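Local atomic coordinates of aldehyde dehydrogenase (Bartonella henselae, PDB entry 3I44), a protein that probably catalyses the NAD(P)+-dependent oxidation of aldehydes to carboxylic acids. Residues D286-G291 / T307-E312; A314-A319 / V389-K394; S410-N415 / V421-D426. The protein carries 1 engineered substitution. All coordinates share one frame; numbering follows the deposited sequence.

Interaction 1: D286-G291 / T307-E312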
loop_
_atom_site.group_PDB
_atom_site.type_symbol
_atom_site.label_atom_id
_atom_site.label_comp_id
_atom_site.label_asym_id
_atom_site.label_seq_id
_atom_site.Cartn_x
_atom_site.Cartn_y
_atom_site.Cartn_z
ATOM N N ASP A 286 23.148 22.266 -23.774
ATOM C CA ASP A 286 23.368 22.446 -22.340
ATOM C C ASP A 286 23.120 21.196 -21.468
ATOM O O ASP A 286 23.164 21.313 -20.240
ATOM C CB ASP A 286 22.500 23.601 -21.833
ATOM C CG ASP A 286 23.022 24.179 -20.516
ATOM O OD1 ASP A 286 24.228 24.522 -20.456
ATOM O OD2 ASP A 286 22.234 24.280 -19.536
ATOM N N ALA A 287 22.904 20.029 -22.094
ATOM C CA ALA A 287 22.468 18.820 -21.386
ATOM C C ALA A 287 23.502 18.406 -20.346
ATOM O O ALA A 287 23.152 18.127 -19.204
ATOM C CB ALA A 287 22.235 17.647 -22.380
ATOM N N LEU A 288 24.764 18.366 -20.778
ATOM C CA LEU A 288 25.864 17.931 -19.934
ATOM C C LEU A 288 26.011 18.839 -18.704
ATOM O O LEU A 288 26.024 18.345 -17.573
ATOM C CB LEU A 288 27.175 17.872 -20.725
ATOM C CG LEU A 288 27.322 16.684 -21.639
ATOM C CD1 LEU A 288 28.590 16.913 -22.455
ATOM C CD2 LEU A 288 27.366 15.378 -20.804
ATOM N N GLN A 289 26.058 20.157 -18.927
ATOM C CA GLN A 289 26.149 21.134 -17.825
ATOM C C GLN A 289 24.969 21.038 -16.850
ATOM O O GLN A 289 25.135 21.061 -15.603
ATOM C CB GLN A 289 26.245 22.576 -18.360
ATOM N N ARG A 290 23.775 20.963 -17.415
ATOM C CA ARG A 290 22.552 20.856 -16.627
ATOM C C ARG A 290 22.638 19.624 -15.678
ATOM O O ARG A 290 22.342 19.712 -14.477
ATOM C CB ARG A 290 21.371 20.736 -17.611
ATOM C CG ARG A 290 20.017 20.656 -16.989
ATOM C CD ARG A 290 18.847 20.809 -17.994
ATOM N NE ARG A 290 18.762 19.736 -18.999
ATOM C CZ ARG A 290 18.973 19.893 -20.316
ATOM N NH1 ARG A 290 19.316 21.077 -20.846
ATOM N NH2 ARG A 290 18.869 18.850 -21.122
ATOM N N GLY A 291 23.089 18.510 -16.238
ATOM C CA GLY A 291 23.244 17.263 -15.506
ATOM C C GLY A 291 24.215 17.324 -14.348
ATOM O O GLY A 291 23.945 16.802 -13.244
ATOM N N THR A 307 22.724 10.928 -10.229
ATOM C CA THR A 307 24.062 10.625 -9.749
ATOM C C THR A 307 24.852 9.640 -10.614
ATOM O O THR A 307 26.055 9.527 -10.442
ATOM C CB THR A 307 24.008 10.161 -8.268
ATOM O OG1 THR A 307 23.100 9.054 -8.116
ATOM C CG2 THR A 307 23.502 11.300 -7.387
ATOM N N ARG A 308 24.199 8.951 -11.542
ATOM C CA ARG A 308 24.882 8.076 -12.501
ATOM C C ARG A 308 24.656 8.637 -13.894
ATOM O O ARG A 308 23.544 8.564 -14.441
ATOM C CB ARG A 308 24.373 6.643 -12.445
ATOM C CG ARG A 308 24.659 5.934 -11.115
ATOM C CD ARG A 308 24.078 4.530 -11.154
ATOM N NE ARG A 308 22.612 4.550 -11.253
ATOM C CZ ARG A 308 21.870 3.687 -11.945
ATOM N NH1 ARG A 308 22.426 2.701 -12.633
ATOM N NH2 ARG A 308 20.545 3.841 -11.987
ATOM N N MET A 309 25.698 9.230 -14.466
ATOM C CA MET A 309 25.578 9.812 -15.791
ATOM C C MET A 309 26.068 8.802 -16.804
ATOM O O MET A 309 27.269 8.464 -16.824
ATOM C CB MET A 309 26.354 11.112 -15.871
ATOM C CG MET A 309 26.131 11.904 -17.182
ATOM S SD MET A 309 27.092 13.458 -17.277
ATOM C CE MET A 309 26.141 14.611 -16.312
ATOM N N LEU A 310 25.146 8.323 -17.647
ATOM C CA LEU A 310 25.441 7.296 -18.647
ATOM C C LEU A 310 25.492 8.011 -19.988
ATOM O O LEU A 310 24.486 8.554 -20.443
ATOM C CB LEU A 310 24.393 6.169 -18.622
ATOM C CG LEU A 310 23.871 5.694 -17.237
ATOM C CD1 LEU A 310 22.817 4.627 -17.401
ATOM C CD2 LEU A 310 24.991 5.174 -16.325
ATOM N N VAL A 311 26.681 8.062 -20.585
ATOM C CA VAL A 311 26.937 8.886 -21.769
ATOM C C VAL A 311 27.260 8.058 -23.011
ATOM O O VAL A 311 28.085 7.120 -22.974
ATOM C CB VAL A 311 28.079 9.882 -21.511
ATOM C CG1 VAL A 311 28.232 10.854 -22.704
ATOM C CG2 VAL A 311 27.817 10.662 -20.218
ATOM N N GLU A 312 26.598 8.383 -24.112
ATOM C CA GLU A 312 26.871 7.707 -25.370
ATOM C C GLU A 312 28.383 7.833 -25.703
ATOM O O GLU A 312 29.009 8.866 -25.458
ATOM C CB GLU A 312 25.973 8.262 -26.473
ATOM C CG GLU A 312 26.017 7.494 -27.792
ATOM C CD GLU A 312 24.844 7.852 -28.732
ATOM O OE1 GLU A 312 24.491 7.002 -29.554
ATOM O OE2 GLU A 312 24.234 8.944 -28.625
#
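The flat groups that Met309 meets are peptide units of the facing helix: its CE lies over one face of the Gly291 carbonyl group, 3.9 Å from Gly291 C, and the same methyl stands 3.9 Å from Leu288 O. On another side of the helix Ala287 CA lies against one face of the Arg290 guanidinium, 3.5 Å above its plane and offset toward the rim, while NH2 makes a salt bridge to Asp284 and a hydrogen bond to Gln436.

How a strand residue gets so close to a helix backbone is a matter of chain shape. The Met309 chain is extended through its first two torsions, with CG anti to the backbone N (chi1 -172°), and bends only at chi3 (-80°), which turns the terminal methyl into the helix turn between Leu288 and Gly291. Gly291 has no side chain, and the methyl therefore comes right up to main-chain atoms. Leu288 completes the contact from beside the thioether: its CD2 touches Met309 SD at 4.0 Å, the two side chains crossing at about a right angle. No hydrogen bond joins the segments; cohesion here is apolar packing among buried residues.

The same side chains reach further into the core. Leu288 also touches Ala319 and Thr322 of helix 316-329, and Met309 packs on Ile279, Leu409 and Leu411 of the flanking strands.

Such helix-on-sheet packing is what closes a beta-alpha-beta unit, made here of strand 276-279, helix 287-296 and the parallel, adjacent strand 308-312. In aldehyde dehydrogenases the unit belongs to the catalytic domain, and the connection from this helix to this strand generally carries the nucleophilic cysteine.

Interaction 2: A314-A319 / V389-K394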
loop_
_atom_site.group_PDB
_atom_site.type_symbol
_atom_site.label_atom_id
_atom_site.label_comp_id
_atom_site.label_asym_id
_atom_site.label_seq_id
_atom_site.Cartn_x
_atom_site.Cartn_y
_atom_site.Cartn_z
ATOM N N ALA A 314 30.387 8.229 -28.226
ATOM C CA ALA A 314 30.799 9.390 -29.037
ATOM C C ALA A 314 31.041 10.677 -28.241
ATOM O O ALA A 314 31.871 11.448 -28.637
ATOM C CB ALA A 314 29.784 9.657 -30.150
ATOM N N ILE A 315 30.325 10.938 -27.138
ATOM C CA ILE A 315 30.529 12.207 -26.391
ATOM C C ILE A 315 31.061 12.003 -24.964
ATOM O O ILE A 315 31.046 12.916 -24.126
ATOM C CB ILE A 315 29.264 13.106 -26.373
ATOM C CG1 ILE A 315 28.079 12.339 -25.794
ATOM C CG2 ILE A 315 28.934 13.646 -27.819
ATOM C CD1 ILE A 315 27.057 13.214 -25.124
ATOM N N TYR A 316 31.571 10.802 -24.706
ATOM C CA TYR A 316 32.100 10.444 -23.393
ATOM C C TYR A 316 33.288 11.325 -22.971
ATOM O O TYR A 316 33.318 11.853 -21.854
ATOM C CB TYR A 316 32.483 8.957 -23.407
ATOM C CG TYR A 316 32.958 8.403 -22.090
ATOM C CD1 TYR A 316 32.266 8.663 -20.910
ATOM C CD2 TYR A 316 34.103 7.587 -22.025
ATOM C CE1 TYR A 316 32.703 8.139 -19.700
ATOM C CE2 TYR A 316 34.537 7.047 -20.820
ATOM C CZ TYR A 316 33.841 7.329 -19.662
ATOM O OH TYR A 316 34.266 6.818 -18.468
ATOM N N ASP A 317 34.264 11.511 -23.858
ATOM C CA ASP A 317 35.401 12.398 -23.538
ATOM C C ASP A 317 34.935 13.820 -23.276
ATOM O O ASP A 317 35.376 14.465 -22.295
ATOM C CB ASP A 317 36.476 12.368 -24.652
ATOM C CG ASP A 317 37.280 11.069 -24.662
ATOM O OD1 ASP A 317 37.283 10.305 -23.661
ATOM O OD2 ASP A 317 37.927 10.803 -25.696
ATOM N N LYS A 318 34.024 14.305 -24.120
ATOM C CA LYS A 318 33.404 15.621 -23.887
ATOM C C LYS A 318 32.681 15.714 -22.522
ATOM O O LYS A 318 32.778 16.724 -21.800
ATOM C CB LYS A 318 32.435 15.960 -25.028
ATOM C CG LYS A 318 31.769 17.312 -24.868
ATOM C CD LYS A 318 31.078 17.721 -26.154
ATOM C CE LYS A 318 30.559 19.143 -26.062
ATOM N NZ LYS A 318 30.056 19.607 -27.409
ATOM N N ALA A 319 31.969 14.650 -22.163
ATOM C CA ALA A 319 31.276 14.598 -20.868
ATOM C C ALA A 319 32.255 14.727 -19.696
ATOM O O ALA A 319 32.039 15.530 -18.763
ATOM C CB ALA A 319 30.436 13.311 -20.752
ATOM N N VAL A 389 34.125 14.199 -9.288
ATOM C CA VAL A 389 33.698 13.457 -10.454
ATOM C C VAL A 389 34.536 12.190 -10.618
ATOM O O VAL A 389 35.773 12.257 -10.626
ATOM C CB VAL A 389 33.775 14.350 -11.737
ATOM C CG1 VAL A 389 33.413 13.577 -12.979
ATOM C CG2 VAL A 389 32.875 15.593 -11.616
ATOM N N PHE A 390 33.867 11.040 -10.783
ATOM C CA PHE A 390 34.506 9.800 -11.208
ATOM C C PHE A 390 34.064 9.433 -12.610
ATOM O O PHE A 390 32.901 9.662 -12.961
ATOM C CB PHE A 390 34.126 8.655 -10.260
ATOM C CG PHE A 390 34.745 8.749 -8.902
ATOM C CD1 PHE A 390 36.045 8.284 -8.688
ATOM C CD2 PHE A 390 34.048 9.307 -7.839
ATOM C CE1 PHE A 390 36.627 8.359 -7.418
ATOM C CE2 PHE A 390 34.617 9.389 -6.574
ATOM C CZ PHE A 390 35.911 8.900 -6.361
ATOM N N ALA A 391 34.979 8.859 -13.399
ATOM C CA ALA A 391 34.695 8.335 -14.729
ATOM C C ALA A 391 35.158 6.881 -14.790
ATOM O O ALA A 391 35.812 6.397 -13.850
ATOM C CB ALA A 391 35.372 9.177 -15.832
ATOM N N ASP A 392 34.812 6.188 -15.877
ATOM C CA ASP A 392 35.063 4.752 -16.009
ATOM C C ASP A 392 34.558 3.979 -14.779
ATOM O O ASP A 392 35.248 3.103 -14.252
ATOM C CB ASP A 392 36.554 4.522 -16.261
ATOM C CG ASP A 392 37.080 5.448 -17.345
ATOM O OD1 ASP A 392 36.442 5.460 -18.425
ATOM O OD2 ASP A 392 38.075 6.190 -17.105
ATOM N N VAL A 393 33.356 4.320 -14.311
ATOM C CA VAL A 393 32.773 3.635 -13.164
ATOM C C VAL A 393 32.139 2.364 -13.697
ATOM O O VAL A 393 31.635 2.337 -14.813
ATOM C CB VAL A 393 31.738 4.503 -12.440
ATOM C CG1 VAL A 393 31.098 3.708 -11.278
ATOM C CG2 VAL A 393 32.387 5.816 -11.939
ATOM N N LYS A 394 32.236 1.296 -12.924
ATOM C CA LYS A 394 31.722 -0.006 -13.317
ATOM C C LYS A 394 30.581 -0.391 -12.364
ATOM O O LYS A 394 30.585 0.043 -11.202
ATOM C CB LYS A 394 32.827 -1.061 -13.206
ATOM C CG LYS A 394 34.055 -0.822 -14.089
ATOM C CD LYS A 394 33.783 -1.213 -15.518
ATOM C CE LYS A 394 34.967 -0.870 -16.435
ATOM N NZ LYS A 394 35.941 -2.007 -16.421
#
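Two groups of one residue grip the phenol oxygen of Tyr316. Its hydroxyl donates to Asp392 OD1 over 2.6 Å, and Asp392 N donates back to Tyr316 OH over 2.7 Å in a somewhat bent bond. Backbone and side chain of a single aspartate thus hold the same oxygen, once as donor and once as acceptor, which satisfies a polar atom on an otherwise buried tyrosine.

The carboxylate is not met in its own plane. The hydroxyl approaches OD1 from above, 62° out of the carboxylate plane, while OD1 sits at the edge of the ring, near the ring plane; ring and carboxylate are turned 73° against each other. With CG anti to the backbone N (chi1 -176°), the tyrosine sends its ring straight off the first turn of the helix toward the end of the strand. There the chain takes a left-handed backbone conformation at Asp392, and Ala391 CB comes within 3.7 Å of Tyr316 OH. The second carboxylate oxygen is bound by Thr367, so both ends of the group are fixed.

Helix 316-329 here lies against one face of the sheet: Ala319 rests on Leu411 and Tyr316 on Pro413, both of strand 408-414, while strand 388-391, which leads to Asp392, runs between that strand and the antiparallel edge strand 367-370.

Interaction 3: S410-N415 / V421-D426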
loop_
_atom_site.group_PDB
_atom_site.type_symbol
_atom_site.label_atom_id
_atom_site.label_comp_id
_atom_site.label_asym_id
_atom_site.label_seq_id
_atom_site.Cartn_x
_atom_site.Cartn_y
_atom_site.Cartn_z
ATOM N N SER A 410 29.116 10.016 -10.787
ATOM C CA SER A 410 29.738 8.892 -11.462
ATOM C C SER A 410 29.411 8.866 -12.968
ATOM O O SER A 410 28.233 8.823 -13.330
ATOM C CB SER A 410 29.272 7.587 -10.796
ATOM O OG SER A 410 29.678 7.524 -9.440
ATOM N N LEU A 411 30.437 8.889 -13.832
ATOM C CA LEU A 411 30.269 8.791 -15.301
ATOM C C LEU A 411 30.732 7.456 -15.806
ATOM O O LEU A 411 31.758 6.917 -15.334
ATOM C CB LEU A 411 31.105 9.844 -16.058
ATOM C CG LEU A 411 30.578 11.248 -16.265
ATOM C CD1 LEU A 411 30.258 11.822 -14.908
ATOM C CD2 LEU A 411 31.607 12.120 -17.017
ATOM N N LEU A 412 30.018 6.956 -16.799
ATOM C CA LEU A 412 30.439 5.804 -17.568
ATOM C C LEU A 412 29.777 5.859 -18.954
ATOM O O LEU A 412 28.755 6.517 -19.124
ATOM C CB LEU A 412 30.070 4.519 -16.858
ATOM C CG LEU A 412 28.646 4.362 -16.326
ATOM C CD1 LEU A 412 28.348 2.889 -16.269
ATOM C CD2 LEU A 412 28.431 5.035 -14.909
ATOM N N PRO A 413 30.379 5.205 -19.953
ATOM C CA PRO A 413 29.837 5.238 -21.310
ATOM C C PRO A 413 28.903 4.090 -21.630
ATOM O O PRO A 413 28.887 3.071 -20.931
ATOM C CB PRO A 413 31.089 5.115 -22.177
ATOM C CG PRO A 413 31.955 4.181 -21.392
ATOM C CD PRO A 413 31.685 4.520 -19.910
ATOM N N PHE A 414 28.105 4.266 -22.679
ATOM C CA PHE A 414 27.379 3.152 -23.273
ATOM C C PHE A 414 27.498 3.227 -24.782
ATOM O O PHE A 414 27.772 4.288 -25.329
ATOM C CB PHE A 414 25.911 3.117 -22.843
ATOM C CG PHE A 414 25.084 4.238 -23.387
ATOM C CD1 PHE A 414 24.458 4.123 -24.635
ATOM C CD2 PHE A 414 24.919 5.407 -22.663
ATOM C CE1 PHE A 414 23.687 5.168 -25.140
ATOM C CE2 PHE A 414 24.148 6.451 -23.159
ATOM C CZ PHE A 414 23.521 6.328 -24.391
ATOM N N ASN A 415 27.254 2.091 -25.431
ATOM C CA ASN A 415 27.335 1.978 -26.878
ATOM C C ASN A 415 26.007 1.768 -27.578
ATOM O O ASN A 415 25.844 2.233 -28.694
ATOM C CB ASN A 415 28.294 0.853 -27.239
ATOM C CG ASN A 415 29.725 1.183 -26.862
ATOM O OD1 ASN A 415 30.328 2.103 -27.421
ATOM N ND2 ASN A 415 30.264 0.453 -25.884
ATOM N N VAL A 421 19.824 1.207 -21.152
ATOM C CA VAL A 421 18.680 0.787 -20.374
ATOM C C VAL A 421 19.105 -0.235 -19.306
ATOM O O VAL A 421 18.654 -0.156 -18.161
ATOM C CB VAL A 421 17.612 0.196 -21.255
ATOM C CG1 VAL A 421 16.640 -0.681 -20.428
ATOM C CG2 VAL A 421 16.883 1.317 -22.036
ATOM N N THR A 422 19.975 -1.172 -19.678
ATOM C CA THR A 422 20.445 -2.186 -18.743
ATOM C C THR A 422 21.164 -1.540 -17.582
ATOM O O THR A 422 20.872 -1.826 -16.439
ATOM C CB THR A 422 21.396 -3.218 -19.451
ATOM O OG1 THR A 422 20.669 -3.895 -20.486
ATOM C CG2 THR A 422 21.964 -4.261 -18.433
ATOM N N LEU A 423 22.120 -0.676 -17.886
ATOM C CA LEU A 423 22.822 0.086 -16.850
ATOM C C LEU A 423 21.865 0.925 -15.983
ATOM O O LEU A 423 21.958 0.904 -14.771
ATOM C CB LEU A 423 23.881 0.996 -17.478
ATOM C CG LEU A 423 25.104 0.274 -18.066
ATOM C CD1 LEU A 423 25.843 1.129 -19.094
ATOM C CD2 LEU A 423 26.025 -0.165 -16.898
ATOM N N ALA A 424 20.954 1.663 -16.611
ATOM C CA ALA A 424 20.005 2.497 -15.848
ATOM C C ALA A 424 19.161 1.637 -14.892
ATOM O O ALA A 424 18.863 2.050 -13.759
ATOM C CB ALA A 424 19.110 3.302 -16.792
ATOM N N ASN A 425 18.788 0.436 -15.332
ATOM C CA ASN A 425 17.963 -0.456 -14.516
ATOM C C ASN A 425 18.734 -1.354 -13.550
ATOM O O ASN A 425 18.097 -2.079 -12.787
ATOM C CB ASN A 425 17.037 -1.350 -15.365
ATOM C CG ASN A 425 15.931 -0.577 -16.009
ATOM O OD1 ASN A 425 15.592 0.534 -15.566
ATOM N ND2 ASN A 425 15.360 -1.138 -17.072
ATOM N N ASP A 426 20.064 -1.262 -13.534
ATOM C CA ASP A 426 20.894 -2.084 -12.640
ATOM C C ASP A 426 20.997 -1.453 -11.243
ATOM O O ASP A 426 22.010 -0.882 -10.849
ATOM C CB ASP A 426 22.273 -2.314 -13.245
ATOM C CG ASP A 426 23.149 -3.189 -12.366
ATOM O OD1 ASP A 426 22.600 -3.845 -11.464
ATOM O OD2 ASP A 426 24.394 -3.185 -12.540
#
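Leu412 and Leu423 make the tight part of this contact, reaching toward each other tip to tip, with Leu412 CD1 3.9 Å from Leu423 CD2. The strand leucine holds CG between its backbone N and carbonyl carbon (chi1 48°), a crowded setting that aims its branch at the helix. Leu423 alone supplies the helix side of the contact, and its second methyl, CD1, spreads along the strand to lie 4.1 Å from Pro413 O. Leu310 of the adjacent strand packs against both leucines.

The axes of strand 410-414 and helix 421-425 run roughly antiparallel, at 147°, and are 10.0 Å apart at closest approach. This is the start of a beta-alpha-beta crossover: strand 408-414 passes through helix 417-425 to parallel strand 432-436, stepping over strands 308-312 and 276-279. Because side chains alternate along the strand, Leu412 faces this helix whereas Leu411 meets helix 316-329 on the opposite face of the sheet.

Toward Phe414 the fit slackens. Only its CB takes part, 4.2 Å from Leu423 CD1; the ring itself swings away (chi1 69°) to an edge-to-face contact with Phe280. Leu423 is only partly buried. Beyond it, Thr422 of the helix and Asn415 at the end of the strand are exposed, and the backbone N of Asn415 is bound by Glu419.

Overall arrangement
The three contacts belong to one seven-stranded sheet, with strands 388-391, 408-414 and 308-312 side by side. Interactions 1 and 2 have centres about 9 Å apart and share one face, where Ala319 CB touches Leu288 CD2 at 3.7 Å. Interaction 3, its centre about 12 Å from that of interaction 1 and 11 Å from that of interaction 2, has its helix on the other face. Strand pairing ties them together: Met309 N lies 2.8 Å from Ser410 O, and Phe390 O 2.7 Å from Leu411 N, both probable hydrogen bonds. Arg308 NH1 also hydrogen-bonds Leu423 O of helix 417-425, at 2.8 Å. The sodium site, at Ile46, Glu112 and Ile199, involves none of these segments.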